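Local coordinates for protein oligoribonuclease (Colwellia psychrerythraea, PDB 6A4D) that hydrolyses small RNA as an exonuclease of the RNase H clan, and binds the nitrophenyl ester of thymidine phosphate as a ligand, at residues G6-L11 with W99-K104; I33-S38 with A94-W99. The protein carries 1 engineered substitution. All coordinates share one frame; numbering follows the deposited sequence.

Contact 1. Residues G6-L11 with W99-K104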
loop_
_atom_site.group_PDB
_atom_site.type_symbol
_atom_site.label_atom_id
_atom_site.label_comp_id
_atom_site.label_asym_id
_atom_site.label_seq_id
_atom_site.Cartn_x
_atom_site.Cartn_y
_atom_site.Cartn_z
ATOM N N GLY A 6 7.842 -2.597 23.631
ATOM C CA GLY A 6 8.921 -1.706 23.300
ATOM C C GLY A 6 9.910 -2.268 22.309
ATOM O O GLY A 6 10.827 -1.544 21.882
ATOM N N ASN A 7 9.744 -3.526 21.911
ATOM C CA ASN A 7 10.715 -4.171 20.997
ATOM C C ASN A 7 10.618 -3.610 19.583
ATOM O O ASN A 7 9.579 -3.589 18.984
ATOM C CB ASN A 7 10.432 -5.679 20.941
ATOM C CG ASN A 7 11.391 -6.421 20.025
ATOM O OD1 ASN A 7 11.797 -5.911 18.984
ATOM N ND2 ASN A 7 11.761 -7.629 20.413
ATOM N N ASP A 8 11.730 -3.219 19.031
ATOM C CA ASP A 8 11.782 -2.566 17.750
ATOM C C ASP A 8 11.213 -3.368 16.556
ATOM O O ASP A 8 11.067 -2.806 15.512
ATOM C CB ASP A 8 13.244 -2.220 17.425
ATOM C CG ASP A 8 13.781 -1.071 18.275
ATOM O OD1 ASP A 8 13.394 -0.973 19.478
ATOM O OD2 ASP A 8 14.601 -0.274 17.732
ATOM N N SER A 9 10.969 -4.663 16.702
ATOM C CA SER A 9 10.581 -5.470 15.625
ATOM C C SER A 9 9.093 -5.805 15.746
ATOM O O SER A 9 8.535 -6.436 14.879
ATOM C CB SER A 9 11.546 -6.658 15.527
ATOM O OG SER A 9 11.194 -7.704 16.396
ATOM N N ASN A 10 8.411 -5.264 16.749
ATOM C CA ASN A 10 6.968 -5.444 16.844
ATOM C C ASN A 10 6.167 -4.856 15.619
ATOM O O ASN A 10 6.507 -3.864 15.042
ATOM C CB ASN A 10 6.459 -4.890 18.146
ATOM C CG ASN A 10 7.015 -5.628 19.361
ATOM O OD1 ASN A 10 7.466 -6.802 19.277
ATOM N ND2 ASN A 10 6.974 -4.955 20.502
ATOM N N LEU A 11 5.104 -5.531 15.260
ATOM C CA LEU A 11 4.262 -5.109 14.188
ATOM C C LEU A 11 2.924 -4.555 14.693
ATOM O O LEU A 11 2.266 -5.181 15.521
ATOM C CB LEU A 11 4.067 -6.293 13.251
ATOM C CG LEU A 11 5.348 -6.780 12.623
ATOM C CD1 LEU A 11 5.039 -8.141 12.004
ATOM C CD2 LEU A 11 5.871 -5.748 11.615
ATOM N N TRP A 99 3.609 -0.014 22.911
ATOM C CA TRP A 99 4.100 -1.302 22.420
ATOM C C TRP A 99 5.224 -1.247 21.432
ATOM O O TRP A 99 5.970 -2.263 21.325
ATOM C CB TRP A 99 2.958 -2.132 21.893
ATOM C CG TRP A 99 2.104 -2.547 22.961
ATOM C CD1 TRP A 99 1.008 -1.884 23.459
ATOM C CD2 TRP A 99 2.283 -3.695 23.769
ATOM N NE1 TRP A 99 0.465 -2.587 24.502
ATOM C CE2 TRP A 99 1.236 -3.699 24.727
ATOM C CE3 TRP A 99 3.228 -4.724 23.789
ATOM C CZ2 TRP A 99 1.105 -4.698 25.687
ATOM C CZ3 TRP A 99 3.094 -5.739 24.757
ATOM C CH2 TRP A 99 2.042 -5.709 25.692
ATOM N N VAL A 100 5.374 -0.132 20.688
ATOM C CA VAL A 100 6.463 -0.073 19.709
ATOM C C VAL A 100 7.018 1.309 19.479
ATOM O O VAL A 100 6.284 2.296 19.492
ATOM C CB VAL A 100 6.043 -0.831 18.394
ATOM C CG1 VAL A 100 4.733 -0.328 17.851
ATOM C CG2 VAL A 100 7.136 -0.819 17.329
ATOM N N PRO A 101 8.338 1.408 19.320
ATOM C CA PRO A 101 8.931 2.732 19.071
ATOM C C PRO A 101 8.453 3.375 17.766
ATOM O O PRO A 101 8.124 2.651 16.834
ATOM C CB PRO A 101 10.444 2.461 18.944
ATOM C CG PRO A 101 10.672 1.124 19.517
ATOM C CD PRO A 101 9.362 0.371 19.598
ATOM N N GLN A 102 8.474 4.713 17.733
ATOM C CA GLN A 102 8.039 5.516 16.656
ATOM C C GLN A 102 8.869 5.184 15.409
ATOM O O GLN A 102 10.052 4.877 15.498
ATOM C CB GLN A 102 8.174 6.997 17.102
ATOM C CG GLN A 102 7.658 8.109 16.182
ATOM C CD GLN A 102 8.508 8.198 14.950
ATOM O OE1 GLN A 102 9.737 8.234 15.041
ATOM N NE2 GLN A 102 7.882 8.198 13.785
ATOM N N GLY A 103 8.244 5.213 14.237
ATOM C CA GLY A 103 8.968 5.042 12.991
ATOM C C GLY A 103 9.437 3.644 12.646
ATOM O O GLY A 103 10.143 3.498 11.674
ATOM N N LYS A 104 9.078 2.640 13.437
ATOM C CA LYS A 104 9.582 1.272 13.263
ATOM C C LYS A 104 8.645 0.315 12.531
ATOM O O LYS A 104 9.041 -0.332 11.609
ATOM C CB LYS A 104 9.835 0.636 14.619
ATOM C CG LYS A 104 10.730 1.457 15.519
ATOM C CD LYS A 104 12.075 1.791 14.912
ATOM C CE LYS A 104 12.956 0.578 14.806
ATOM N NZ LYS A 104 14.354 1.039 14.580
#

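Contact 2. Residues I33-S38 with A94-W99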
loop_
_atom_site.group_PDB
_atom_site.type_symbol
_atom_site.label_atom_id
_atom_site.label_comp_id
_atom_site.label_asym_id
_atom_site.label_seq_id
_atom_site.Cartn_x
_atom_site.Cartn_y
_atom_site.Cartn_z
ATOM N N ILE A 33 -7.007 -2.354 16.582
ATOM C CA ILE A 33 -5.543 -2.479 16.467
ATOM C C ILE A 33 -5.087 -3.743 17.219
ATOM O O ILE A 33 -5.526 -3.999 18.339
ATOM C CB ILE A 33 -4.772 -1.260 17.056
ATOM C CG1 ILE A 33 -5.235 0.079 16.471
ATOM C CG2 ILE A 33 -3.237 -1.412 16.908
ATOM C CD1 ILE A 33 -4.916 1.237 17.403
ATOM N N ILE A 34 -4.193 -4.520 16.615
ATOM C CA ILE A 34 -3.512 -5.621 17.314
ATOM C C ILE A 34 -2.017 -5.442 17.129
ATOM O O ILE A 34 -1.538 -5.082 16.067
ATOM C CB ILE A 34 -4.015 -6.974 16.796
ATOM C CG1 ILE A 34 -5.443 -7.153 17.285
ATOM C CG2 ILE A 34 -3.100 -8.118 17.240
ATOM C CD1 ILE A 34 -6.087 -8.484 17.011
ATOM N N ILE A 35 -1.283 -5.673 18.196
ATOM C CA ILE A 35 0.159 -5.695 18.175
ATOM C C ILE A 35 0.618 -7.146 18.214
ATOM O O ILE A 35 0.126 -7.905 19.037
ATOM C CB ILE A 35 0.699 -5.007 19.427
ATOM C CG1 ILE A 35 0.099 -3.588 19.550
ATOM C CG2 ILE A 35 2.219 -4.968 19.399
ATOM C CD1 ILE A 35 0.758 -2.564 18.647
ATOM N N THR A 36 1.543 -7.524 17.336
ATOM C CA THR A 36 2.174 -8.872 17.345
ATOM C C THR A 36 3.637 -8.664 17.438
ATOM O O THR A 36 4.111 -7.574 17.179
ATOM C CB THR A 36 1.986 -9.681 16.065
ATOM O OG1 THR A 36 2.652 -9.031 14.996
ATOM C CG2 THR A 36 0.582 -9.862 15.699
ATOM N N ASP A 37 4.386 -9.702 17.799
ATOM C CA ASP A 37 5.846 -9.614 17.661
ATOM C C ASP A 37 6.200 -9.896 16.197
ATOM O O ASP A 37 5.325 -10.208 15.345
ATOM C CB ASP A 37 6.583 -10.601 18.606
ATOM C CG ASP A 37 6.224 -12.076 18.361
ATOM O OD1 ASP A 37 5.704 -12.420 17.246
ATOM O OD2 ASP A 37 6.460 -12.898 19.292
ATOM N N SER A 38 7.483 -9.860 15.902
ATOM C CA SER A 38 7.919 -10.091 14.526
ATOM C C SER A 38 7.640 -11.524 14.052
ATOM O O SER A 38 7.663 -11.780 12.850
ATOM C CB SER A 38 9.384 -9.745 14.369
ATOM O OG SER A 38 10.137 -10.674 15.088
ATOM N N ALA A 94 -1.673 6.465 21.995
ATOM C CA ALA A 94 -1.130 6.077 23.315
ATOM C C ALA A 94 -0.906 4.580 23.401
ATOM O O ALA A 94 0.106 4.149 23.914
ATOM C CB ALA A 94 -2.067 6.510 24.422
ATOM N N PHE A 95 -1.848 3.796 22.902
ATOM C CA PHE A 95 -1.697 2.348 22.846
ATOM C C PHE A 95 -0.493 1.858 22.043
ATOM O O PHE A 95 0.275 1.037 22.537
ATOM C CB PHE A 95 -2.940 1.715 22.286
ATOM C CG PHE A 95 -2.852 0.241 22.132
ATOM C CD1 PHE A 95 -2.865 -0.585 23.253
ATOM C CD2 PHE A 95 -2.777 -0.348 20.860
ATOM C CE1 PHE A 95 -2.816 -1.963 23.123
ATOM C CE2 PHE A 95 -2.713 -1.738 20.713
ATOM C CZ PHE A 95 -2.750 -2.546 21.842
ATOM N N VAL A 96 -0.305 2.372 20.823
ATOM C CA VAL A 96 0.787 1.875 20.028
ATOM C C VAL A 96 2.106 2.392 20.577
ATOM O O VAL A 96 3.128 1.746 20.374
ATOM C CB VAL A 96 0.666 2.190 18.516
ATOM C CG1 VAL A 96 -0.479 1.377 17.939
ATOM C CG2 VAL A 96 0.506 3.696 18.243
ATOM N N GLN A 97 2.101 3.561 21.227
ATOM C CA GLN A 97 3.349 4.116 21.764
ATOM C C GLN A 97 3.889 3.275 22.915
ATOM O O GLN A 97 5.082 3.267 23.163
ATOM C CB GLN A 97 3.164 5.535 22.268
ATOM C CG GLN A 97 3.328 6.555 21.221
ATOM C CD GLN A 97 2.735 7.834 21.647
ATOM O OE1 GLN A 97 1.945 7.861 22.571
ATOM N NE2 GLN A 97 3.126 8.906 21.002
ATOM N N GLU A 98 2.969 2.650 23.620
ATOM C CA GLU A 98 3.270 1.695 24.644
ATOM C C GLU A 98 3.976 0.464 24.105
ATOM O O GLU A 98 4.818 -0.066 24.778
ATOM C CB GLU A 98 1.983 1.262 25.356
ATOM C CG GLU A 98 2.175 0.217 26.461
ATOM C CD GLU A 98 1.078 0.276 27.543
ATOM O OE1 GLU A 98 0.322 -0.712 27.721
ATOM O OE2 GLU A 98 0.954 1.321 28.226
ATOM N N TRP A 99 3.609 -0.014 22.911
ATOM C CA TRP A 99 4.100 -1.302 22.420
ATOM C C TRP A 99 5.224 -1.247 21.432
ATOM O O TRP A 99 5.970 -2.263 21.325
ATOM C CB TRP A 99 2.958 -2.132 21.893
ATOM C CG TRP A 99 2.104 -2.547 22.961
ATOM C CD1 TRP A 99 1.008 -1.884 23.459
ATOM C CD2 TRP A 99 2.283 -3.695 23.769
ATOM N NE1 TRP A 99 0.465 -2.587 24.502
ATOM C CE2 TRP A 99 1.236 -3.699 24.727
ATOM C CE3 TRP A 99 3.228 -4.724 23.789
ATOM C CZ2 TRP A 99 1.105 -4.698 25.687
ATOM C CZ3 TRP A 99 3.094 -5.739 24.757
ATOM C CH2 TRP A 99 2.042 -5.709 25.692
#

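Contact 1. Residues G6-L11 with W99-K104
The carbonyl oxygen of W99 holds the tight half of this contact, gripped by two N-H donors. G6 N reaches W99 O at 3.0 Å, lying well above the carbonyl plane, whereas N10 ND2, also 3.0 Å from W99 O, arrives nearly along the C=O axis (161°). W99 O lies in the plane of the N10 amide, whose ND2 also donates to M4 O. N10 CB packs 4.1 Å from V100 CB, a branched carbon suited to this buried spot. An alanine in place of N10 would remove ND2, the donor to both W99 O and M4 O, and would probably loosen the hold on the N-terminal loop. G6, at phi 92°, has a backbone that calls for glycine. The loop leading into strand 11-18 is thus held against the one connecting helix 85-99 to strand 107-109. From N7 to N10 the chain makes a type I beta turn, reinforced by an Asx turn in which N7 OD1 accepts from S9 N at 2.7 Å. The looser, solvent-facing side begins at D8, within this turn. Its side chain crosses P101 at about a right angle, OD1 3.4 Å from P101 CG. K104, bent at chi2 and chi3, forms a salt bridge whose hydrogen bond, NZ to D8 OD2 at 3.4 Å, is weak; both charges can stay near solvent.

Contact 2. Residues I33-S38 with A94-W99
Strand 33-36 and helix 94-99 run in the same direction, their short axes inclined by 1° and 9.8 Å apart at closest approach. No hydrogen bond joins them; the space between is filled by apolar side chains from I33 and I35, whose CB atoms both point to the helix. F95, with CG anti to its backbone N (chi1 177°), extends its ring toward the strand and meets both isoleucines tip to tip. I33 CG2 comes to the ring edge, near its plane, 3.9 Å from F95 CE2, while I35 CG1 lies obliquely 3.6 Å from the same CE2. Over one ring face, offset toward the rim, sits W99 CD1. I35 turns its other branch, CG2, to W99 CB at 3.8 Å, and its CD1 nears both that methylene and V96 CG1, so one branched residue touches F95, V96 and W99. V96 completes the seam, its CG1 4.1 Å from I33 CG2 where the two side chains cross at about a right angle; beta-branched side chains, bulky close to the backbone, suit this strand-helix interface. I12 of strand 11-18 adds to this apolar layer from the neighbouring strand. Helix 85-99 thus packs on one face of the central mixed sheet, as in the RNase H-like fold of DnaQ-type exonucleases.

Overall arrangement
Contact 2 is buried and wholly apolar, a helix laid on the central sheet, whereas contact 1 joins two loops further from the chain's centre and relies largely on polar and charged groups, with solvent along one side. Both use W99, which gives its side chain to the core and its carbonyl oxygen to the N-terminal loop, so this one residue ties the two contacts together. They also meet directly: L11 N lies 3.0 Å from T36 O, a probable hydrogen bond where strands 11-18 and 28-36 run side by side. Near that junction the second subunit approaches, its R146 bonding to S9 O and its W147 to S38 O.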